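Local structure of CDP-glucose-4,6-dehydratase (Yersinia pseudotuberculosis, 1RKX) at residues C[270-283]-C[322-334]. The protein catalyses the conversion of CDP-D-glucose to CDP-4-dehydro-6-deoxy-D-glucose, probably by way of a bound NAD, as an extended short-chain dehydrogenase/reductase. Numbering follows the deposited sequence.
Sequences TPVKNIVEQMVKYW and LNTTLEYIVGWHK
Leu322 opens helix 322-334 by laying CD2 between Thr270 and Ile275, 3.7 Å from Thr270 CB. Next, Asn323 O accepts a weak hydrogen bond from Tyr282 OH. One turn on, Leu326 shows knobs-into-holes packing at work: it sits among Ile275, Gln278, Met279 and Tyr282, with CD2 3.8 Å from Met279 CG. Tyr282 returns the favour as a knob between Asn323, Leu326, Glu327 and Val330. Its ring meets Asn323 O and Leu326 C at the edge, and CD1 also comes within 3.3 Å of Glu327 CA. Val330 splits its branches: CG2 meets Met279 CE and Tyr282 CB, whereas CG1, anti to the backbone N (chi1 172°), lies 3.5 Å from Trp283 CE3. Lys334, bent at chi3 (54°), carries CE over the indole face, and NZ makes both a cation-pi contact with the five-membered ring and a 3.1 Å hydrogen bond on a lone pair of Trp283 O. The axes of 272-283 and 322-334 come within 9.3 Å and cross at -48°, probably in the C-terminal region that carries the sugar-nucleotide site in this family. Helix 207-216 packs on Met279 and Ile329, strand 229-234 supports Ile275 and Leu322 through Trp232, and strand 289-290 flanks Val276 and Val280.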
ATOM      1  N   THR C 270     -15.273  -7.715  23.596  1.00 32.37           N
ATOM      2  CA  THR C 270     -15.451  -8.656  24.695  1.00 34.36           C
ATOM      3  C   THR C 270     -15.498 -10.101  24.206  1.00 34.26           C
ATOM      4  O   THR C 270     -16.199 -10.413  23.244  1.00 33.38           O
ATOM      5  CB  THR C 270     -16.767  -8.358  25.444  1.00 33.45           C
ATOM      6  OG1 THR C 270     -16.828  -6.961  25.771  1.00 32.71           O
ATOM      7  CG2 THR C 270     -16.858  -9.186  26.714  1.00 32.88           C
ATOM      8  N   PRO C 271     -14.750 -11.003  24.866  1.00 35.16           N
ATOM      9  CA  PRO C 271     -14.735 -12.417  24.473  1.00 35.58           C
ATOM     10  C   PRO C 271     -16.106 -13.047  24.718  1.00 35.52           C
ATOM     11  O   PRO C 271     -16.968 -12.429  25.344  1.00 35.86           O
ATOM     12  CB  PRO C 271     -13.644 -13.007  25.365  1.00 37.40           C
ATOM     13  CG  PRO C 271     -13.743 -12.174  26.602  1.00 37.59           C
ATOM     14  CD  PRO C 271     -13.883 -10.778  26.036  1.00 36.22           C
ATOM     15  N   VAL C 272     -16.310 -14.269  24.235  1.00 34.75           N
ATOM     16  CA  VAL C 272     -17.600 -14.927  24.396  1.00 35.42           C
ATOM     17  C   VAL C 272     -17.921 -15.391  25.812  1.00 33.80           C
ATOM     18  O   VAL C 272     -19.064 -15.273  26.257  1.00 33.22           O
ATOM     19  CB  VAL C 272     -17.744 -16.132  23.439  1.00 35.01           C
ATOM     20  CG1 VAL C 272     -17.513 -15.688  22.011  1.00 35.82           C
ATOM     21  CG2 VAL C 272     -16.778 -17.222  23.823  1.00 38.41           C
ATOM     22  N   LYS C 273     -16.931 -15.919  26.525  1.00 36.30           N
ATOM     23  CA  LYS C 273     -17.174 -16.382  27.887  1.00 39.85           C
ATOM     24  C   LYS C 273     -17.803 -15.259  28.704  1.00 37.09           C
ATOM     25  O   LYS C 273     -18.779 -15.471  29.424  1.00 34.24           O
ATOM     26  CB  LYS C 273     -15.869 -16.835  28.552  1.00 45.41           C
ATOM     27  CG  LYS C 273     -16.080 -17.517  29.900  1.00 55.56           C
ATOM     28  CD  LYS C 273     -14.773 -18.014  30.507  1.00 61.76           C
ATOM     29  CE  LYS C 273     -13.873 -16.863  30.935  1.00 64.25           C
ATOM     30  NZ  LYS C 273     -14.478 -16.056  32.030  1.00 64.83           N
ATOM     31  N   ASN C 274     -17.245 -14.059  28.578  1.00 38.90           N
ATOM     32  CA  ASN C 274     -17.754 -12.903  29.303  1.00 44.29           C
ATOM     33  C   ASN C 274     -19.186 -12.605  28.872  1.00 40.05           C
ATOM     34  O   ASN C 274     -20.045 -12.317  29.703  1.00 36.88           O
ATOM     35  CB  ASN C 274     -16.871 -11.682  29.037  1.00 56.18           C
ATOM     36  CG  ASN C 274     -17.252 -10.486  29.892  1.00 70.53           C
ATOM     37  OD1 ASN C 274     -16.654  -9.415  29.783  1.00 79.40           O
ATOM     38  ND2 ASN C 274     -18.250 -10.663  30.752  1.00 78.88           N
ATOM     39  N   ILE C 275     -19.433 -12.673  27.568  1.00 33.53           N
ATOM     40  CA  ILE C 275     -20.762 -12.426  27.022  1.00 31.80           C
ATOM     41  C   ILE C 275     -21.782 -13.362  27.668  1.00 33.94           C
ATOM     42  O   ILE C 275     -22.812 -12.915  28.181  1.00 35.13           O
ATOM     43  CB  ILE C 275     -20.774 -12.648  25.499  1.00 30.34           C
ATOM     44  CG1 ILE C 275     -20.016 -11.507  24.809  1.00 27.62           C
ATOM     45  CG2 ILE C 275     -22.207 -12.744  24.995  1.00 28.20           C
ATOM     46  CD1 ILE C 275     -19.833 -11.715  23.317  1.00 25.30           C
ATOM     47  N   VAL C 276     -21.489 -14.658  27.638  1.00 34.01           N
ATOM     48  CA  VAL C 276     -22.374 -15.660  28.218  1.00 35.00           C
ATOM     49  C   VAL C 276     -22.621 -15.363  29.690  1.00 33.11           C
ATOM     50  O   VAL C 276     -23.754 -15.431  30.163  1.00 32.22           O
ATOM     51  CB  VAL C 276     -21.771 -17.076  28.095  1.00 34.01           C
ATOM     52  CG1 VAL C 276     -22.669 -18.087  28.781  1.00 36.18           C
ATOM     53  CG2 VAL C 276     -21.602 -17.440  26.628  1.00 36.21           C
ATOM     54  N   GLU C 277     -21.555 -15.034  30.409  1.00 35.61           N
ATOM     55  CA  GLU C 277     -21.659 -14.726  31.828  1.00 40.54           C
ATOM     56  C   GLU C 277     -22.587 -13.543  32.075  1.00 36.57           C
ATOM     57  O   GLU C 277     -23.418 -13.579  32.978  1.00 35.64           O
ATOM     58  CB  GLU C 277     -20.273 -14.427  32.407  1.00 45.48           C
ATOM     59  CG  GLU C 277     -19.336 -15.626  32.416  1.00 56.61           C
ATOM     60  CD  GLU C 277     -17.949 -15.284  32.924  1.00 62.12           C
ATOM     61  OE1 GLU C 277     -17.119 -16.206  33.060  1.00 64.45           O
ATOM     62  OE2 GLU C 277     -17.685 -14.089  33.183  1.00 64.54           O
ATOM     63  N   GLN C 278     -22.445 -12.497  31.268  1.00 35.45           N
ATOM     64  CA  GLN C 278     -23.281 -11.314  31.418  1.00 36.55           C
ATOM     65  C   GLN C 278     -24.739 -11.639  31.122  1.00 35.90           C
ATOM     66  O   GLN C 278     -25.643 -11.156  31.807  1.00 34.21           O
ATOM     67  CB  GLN C 278     -22.815 -10.203  30.480  1.00 40.81           C
ATOM     68  CG  GLN C 278     -21.368  -9.789  30.669  1.00 49.26           C
ATOM     69  CD  GLN C 278     -20.976  -8.624  29.776  1.00 54.47           C
ATOM     70  OE1 GLN C 278     -19.792  -8.334  29.599  1.00 57.06           O
ATOM     71  NE2 GLN C 278     -21.972  -7.947  29.214  1.00 56.04           N
ATOM     72  N   MET C 279     -24.968 -12.455  30.099  1.00 32.55           N
ATOM     73  CA  MET C 279     -26.328 -12.827  29.733  1.00 33.85           C
ATOM     74  C   MET C 279     -26.953 -13.732  30.788  1.00 34.46           C
ATOM     75  O   MET C 279     -28.161 -13.681  31.020  1.00 33.40           O
ATOM     76  CB  MET C 279     -26.344 -13.511  28.366  1.00 33.07           C
ATOM     77  CG  MET C 279     -26.072 -12.554  27.219  1.00 29.99           C
ATOM     78  SD  MET C 279     -26.199 -13.338  25.608  1.00 32.34           S
ATOM     79  CE  MET C 279     -27.996 -13.413  25.397  1.00 31.15           C
ATOM     80  N   VAL C 280     -26.129 -14.560  31.421  1.00 34.89           N
ATOM     81  CA  VAL C 280     -26.612 -15.447  32.472  1.00 36.12           C
ATOM     82  C   VAL C 280     -27.107 -14.592  33.634  1.00 39.27           C
ATOM     83  O   VAL C 280     -28.124 -14.896  34.257  1.00 41.60           O
ATOM     84  CB  VAL C 280     -25.490 -16.384  32.980  1.00 34.89           C
ATOM     85  CG1 VAL C 280     -25.886 -17.006  34.313  1.00 32.96           C
ATOM     86  CG2 VAL C 280     -25.232 -17.480  31.961  1.00 32.33           C
ATOM     87  N   LYS C 281     -26.379 -13.515  33.910  1.00 45.17           N
ATOM     88  CA  LYS C 281     -26.724 -12.604  34.992  1.00 49.56           C
ATOM     89  C   LYS C 281     -27.984 -11.814  34.668  1.00 47.81           C
ATOM     90  O   LYS C 281     -28.811 -11.563  35.543  1.00 46.08           O
ATOM     91  CB  LYS C 281     -25.567 -11.638  35.255  1.00 55.87           C
ATOM     92  CG  LYS C 281     -24.269 -12.326  35.645  1.00 67.29           C
ATOM     93  CD  LYS C 281     -23.151 -11.321  35.869  1.00 73.71           C
ATOM     94  CE  LYS C 281     -21.844 -12.021  36.208  1.00 76.30           C
ATOM     95  NZ  LYS C 281     -20.731 -11.053  36.405  1.00 77.40           N
ATOM     96  N   TYR C 282     -28.126 -11.417  33.410  1.00 44.18           N
ATOM     97  CA  TYR C 282     -29.297 -10.657  32.993  1.00 43.96           C
ATOM     98  C   TYR C 282     -30.525 -11.548  32.926  1.00 41.22           C
ATOM     99  O   TYR C 282     -31.647 -11.091  33.155  1.00 42.62           O
ATOM    100  CB  TYR C 282     -29.051 -10.012  31.628  1.00 46.21           C
ATOM    101  CG  TYR C 282     -28.006  -8.923  31.648  1.00 47.44           C
ATOM    102  CD1 TYR C 282     -27.461  -8.431  30.464  1.00 47.83           C
ATOM    103  CD2 TYR C 282     -27.565  -8.373  32.854  1.00 48.37           C
ATOM    104  CE1 TYR C 282     -26.502  -7.422  30.478  1.00 48.56           C
ATOM    105  CE2 TYR C 282     -26.608  -7.365  32.879  1.00 48.98           C
ATOM    106  CZ  TYR C 282     -26.080  -6.895  31.688  1.00 48.63           C
ATOM    107  OH  TYR C 282     -25.123  -5.907  31.709  1.00 49.32           O
ATOM    108  N   TRP C 283     -30.310 -12.823  32.618  1.00 41.52           N
ATOM    109  CA  TRP C 283     -31.410 -13.768  32.516  1.00 40.25           C
ATOM    110  C   TRP C 283     -31.886 -14.225  33.885  1.00 40.12           C
ATOM    111  O   TRP C 283     -33.074 -14.144  34.194  1.00 37.68           O
ATOM    112  CB  TRP C 283     -30.993 -14.981  31.685  1.00 35.75           C
ATOM    113  CG  TRP C 283     -32.137 -15.890  31.372  1.00 37.02           C
ATOM    114  CD1 TRP C 283     -32.614 -16.911  32.146  1.00 36.43           C
ATOM    115  CD2 TRP C 283     -32.985 -15.831  30.219  1.00 36.75           C
ATOM    116  NE1 TRP C 283     -33.706 -17.491  31.545  1.00 35.86           N
ATOM    117  CE2 TRP C 283     -33.957 -16.847  30.362  1.00 36.12           C
ATOM    118  CE3 TRP C 283     -33.020 -15.016  29.078  1.00 36.54           C
ATOM    119  CZ2 TRP C 283     -34.953 -17.071  29.406  1.00 35.63           C
ATOM    120  CZ3 TRP C 283     -34.011 -15.238  28.128  1.00 35.22           C
ATOM    121  CH2 TRP C 283     -34.965 -16.259  28.300  1.00 36.08           C
ATOM    122  N   LEU C 322     -21.496  -2.984  25.011  1.00 26.72           N
ATOM    123  CA  LEU C 322     -22.014  -4.337  24.880  1.00 29.63           C
ATOM    124  C   LEU C 322     -22.962  -4.727  26.012  1.00 29.62           C
ATOM    125  O   LEU C 322     -24.036  -5.271  25.759  1.00 28.39           O
ATOM    126  CB  LEU C 322     -20.871  -5.350  24.780  1.00 29.02           C
ATOM    127  CG  LEU C 322     -21.325  -6.743  24.327  1.00 30.54           C
ATOM    128  CD1 LEU C 322     -22.131  -6.624  23.037  1.00 27.94           C
ATOM    129  CD2 LEU C 322     -20.122  -7.650  24.128  1.00 31.00           C
ATOM    130  N   ASN C 323     -22.573  -4.443  27.255  1.00 33.01           N
ATOM    131  CA  ASN C 323     -23.406  -4.779  28.408  1.00 36.98           C
ATOM    132  C   ASN C 323     -24.826  -4.255  28.243  1.00 31.10           C
ATOM    133  O   ASN C 323     -25.790  -4.988  28.442  1.00 28.42           O
ATOM    134  CB  ASN C 323     -22.807  -4.211  29.697  1.00 49.47           C
ATOM    135  CG  ASN C 323     -21.454  -4.808  30.027  1.00 62.86           C
ATOM    136  OD1 ASN C 323     -20.942  -4.637  31.133  1.00 70.74           O
ATOM    137  ND2 ASN C 323     -20.864  -5.506  29.064  1.00 71.14           N
ATOM    138  N   THR C 324     -24.949  -2.980  27.891  1.00 25.96           N
ATOM    139  CA  THR C 324     -26.254  -2.372  27.688  1.00 26.61           C
ATOM    140  C   THR C 324     -27.006  -3.166  26.622  1.00 24.60           C
ATOM    141  O   THR C 324     -28.174  -3.530  26.801  1.00 23.50           O
ATOM    142  CB  THR C 324     -26.112  -0.916  27.216  1.00 27.66           C
ATOM    143  OG1 THR C 324     -25.459  -0.146  28.232  1.00 29.63           O
ATOM    144  CG2 THR C 324     -27.473  -0.310  26.912  1.00 29.56           C
ATOM    145  N   THR C 325     -26.322  -3.439  25.517  1.00 21.75           N
ATOM    146  CA  THR C 325     -26.906  -4.188  24.405  1.00 22.60           C
ATOM    147  C   THR C 325     -27.379  -5.580  24.823  1.00 21.89           C
ATOM    148  O   THR C 325     -28.494  -5.987  24.487  1.00 22.98           O
ATOM    149  CB  THR C 325     -25.887  -4.293  23.242  1.00 23.05           C
ATOM    150  OG1 THR C 325     -25.722  -2.993  22.657  1.00 23.30           O
ATOM    151  CG2 THR C 325     -26.358  -5.287  22.174  1.00 22.46           C
ATOM    152  N   LEU C 326     -26.547  -6.306  25.564  1.00 22.91           N
ATOM    153  CA  LEU C 326     -26.917  -7.647  26.019  1.00 22.41           C
ATOM    154  C   LEU C 326     -28.136  -7.594  26.941  1.00 22.77           C
ATOM    155  O   LEU C 326     -28.968  -8.501  26.942  1.00 23.03           O
ATOM    156  CB  LEU C 326     -25.740  -8.311  26.749  1.00 24.06           C
ATOM    157  CG  LEU C 326     -24.536  -8.714  25.891  1.00 25.69           C
ATOM    158  CD1 LEU C 326     -23.423  -9.269  26.771  1.00 25.22           C
ATOM    159  CD2 LEU C 326     -24.976  -9.759  24.865  1.00 26.92           C
ATOM    160  N   GLU C 327     -28.233  -6.533  27.732  1.00 26.07           N
ATOM    161  CA  GLU C 327     -29.363  -6.372  28.635  1.00 31.38           C
ATOM    162  C   GLU C 327     -30.640  -6.244  27.806  1.00 28.92           C
ATOM    163  O   GLU C 327     -31.651  -6.866  28.121  1.00 26.80           O
ATOM    164  CB  GLU C 327     -29.156  -5.142  29.519  1.00 37.25           C
ATOM    165  CG  GLU C 327     -30.355  -4.762  30.364  1.00 49.79           C
ATOM    166  CD  GLU C 327     -29.984  -3.829  31.497  1.00 54.49           C
ATOM    167  OE1 GLU C 327     -29.662  -4.329  32.592  1.00 56.93           O
ATOM    168  OE2 GLU C 327     -29.999  -2.599  31.289  1.00 56.53           O
ATOM    169  N   TYR C 328     -30.590  -5.445  26.747  1.00 25.71           N
ATOM    170  CA  TYR C 328     -31.750  -5.283  25.875  1.00 28.22           C
ATOM    171  C   TYR C 328     -32.109  -6.597  25.164  1.00 28.10           C
ATOM    172  O   TYR C 328     -33.295  -6.883  24.973  1.00 28.71           O
ATOM    173  CB  TYR C 328     -31.499  -4.199  24.817  1.00 28.93           C
ATOM    174  CG  TYR C 328     -31.722  -2.768  25.279  1.00 30.91           C
ATOM    175  CD1 TYR C 328     -30.661  -1.972  25.713  1.00 29.83           C
ATOM    176  CD2 TYR C 328     -32.999  -2.202  25.252  1.00 30.90           C
ATOM    177  CE1 TYR C 328     -30.865  -0.644  26.105  1.00 30.56           C
ATOM    178  CE2 TYR C 328     -33.215  -0.876  25.642  1.00 32.27           C
ATOM    179  CZ  TYR C 328     -32.145  -0.105  26.067  1.00 31.95           C
ATOM    180  OH  TYR C 328     -32.359   1.203  26.449  1.00 33.81           O
ATOM    181  N   ILE C 329     -31.093  -7.384  24.782  1.00 26.66           N
ATOM    182  CA  ILE C 329     -31.288  -8.658  24.078  1.00 27.76           C
ATOM    183  C   ILE C 329     -32.087  -9.624  24.936  1.00 28.90           C
ATOM    184  O   ILE C 329     -33.096 -10.179  24.501  1.00 25.43           O
ATOM    185  CB  ILE C 329     -29.940  -9.358  23.727  1.00 27.25           C
ATOM    186  CG1 ILE C 329     -29.028  -8.410  22.947  1.00 31.01           C
ATOM    187  CG2 ILE C 329     -30.202 -10.633  22.936  1.00 27.99           C
ATOM    188  CD1 ILE C 329     -29.691  -7.742  21.798  1.00 31.59           C
ATOM    189  N   VAL C 330     -31.620  -9.831  26.161  1.00 26.12           N
ATOM    190  CA  VAL C 330     -32.290 -10.736  27.079  1.00 24.99           C
ATOM    191  C   VAL C 330     -33.705 -10.236  27.343  1.00 29.09           C
ATOM    192  O   VAL C 330     -34.657 -11.017  27.374  1.00 30.32           O
ATOM    193  CB  VAL C 330     -31.511 -10.852  28.412  1.00 28.94           C
ATOM    194  CG1 VAL C 330     -32.319 -11.652  29.428  1.00 26.08           C
ATOM    195  CG2 VAL C 330     -30.169 -11.522  28.165  1.00 22.85           C
ATOM    196  N   GLY C 331     -33.845  -8.928  27.514  1.00 29.80           N
ATOM    197  CA  GLY C 331     -35.157  -8.364  27.769  1.00 28.07           C
ATOM    198  C   GLY C 331     -36.124  -8.641  26.632  1.00 26.54           C
ATOM    199  O   GLY C 331     -37.259  -9.076  26.855  1.00 26.27           O
ATOM    200  N   TRP C 332     -35.674  -8.386  25.407  1.00 25.96           N
ATOM    201  CA  TRP C 332     -36.504  -8.609  24.233  1.00 24.35           C
ATOM    202  C   TRP C 332     -36.948 -10.066  24.175  1.00 23.95           C
ATOM    203  O   TRP C 332     -38.127 -10.365  23.975  1.00 24.10           O
ATOM    204  CB  TRP C 332     -35.719  -8.253  22.965  1.00 23.21           C
ATOM    205  CG  TRP C 332     -36.577  -8.051  21.752  1.00 22.50           C
ATOM    206  CD1 TRP C 332     -36.970  -6.859  21.219  1.00 19.90           C
ATOM    207  CD2 TRP C 332     -37.146  -9.070  20.922  1.00 20.92           C
ATOM    208  NE1 TRP C 332     -37.745  -7.069  20.105  1.00 20.56           N
ATOM    209  CE2 TRP C 332     -37.872  -8.417  19.899  1.00 20.41           C
ATOM    210  CE3 TRP C 332     -37.115 -10.471  20.941  1.00 22.06           C
ATOM    211  CZ2 TRP C 332     -38.564  -9.114  18.903  1.00 19.27           C
ATOM    212  CZ3 TRP C 332     -37.805 -11.169  19.948  1.00 21.97           C
ATOM    213  CH2 TRP C 332     -38.520 -10.487  18.943  1.00 21.81           C
ATOM    214  N   HIS C 333     -36.018 -10.982  24.385  1.00 24.39           N
ATOM    215  CA  HIS C 333     -36.377 -12.384  24.314  1.00 28.09           C
ATOM    216  C   HIS C 333     -37.429 -12.821  25.331  1.00 29.98           C
ATOM    217  O   HIS C 333     -38.455 -13.388  24.951  1.00 30.31           O
ATOM    218  CB  HIS C 333     -35.141 -13.267  24.449  1.00 26.38           C
ATOM    219  CG  HIS C 333     -35.264 -14.565  23.721  1.00 25.06           C
ATOM    220  ND1 HIS C 333     -35.417 -14.633  22.352  1.00 24.00           N
ATOM    221  CD2 HIS C 333     -35.283 -15.843  24.168  1.00 25.73           C
ATOM    222  CE1 HIS C 333     -35.523 -15.898  21.988  1.00 26.67           C
ATOM    223  NE2 HIS C 333     -35.445 -16.653  23.070  1.00 25.96           N
ATOM    224  N   LYS C 334     -37.193 -12.566  26.614  1.00 31.91           N
ATOM    225  CA  LYS C 334     -38.167 -12.987  27.616  1.00 35.54           C
ATOM    226  C   LYS C 334     -39.534 -12.331  27.448  1.00 34.21           C
ATOM    227  O   LYS C 334     -40.553 -12.922  27.804  1.00 34.08           O
ATOM    228  CB  LYS C 334     -37.634 -12.785  29.043  1.00 38.83           C
ATOM    229  CG  LYS C 334     -36.950 -11.469  29.329  1.00 42.72           C
ATOM    230  CD  LYS C 334     -36.512 -11.418  30.797  1.00 45.43           C
ATOM    231  CE  LYS C 334     -35.662 -12.630  31.183  1.00 45.22           C
ATOM    232  NZ  LYS C 334     -35.272 -12.624  32.623  1.00 44.68           N
TER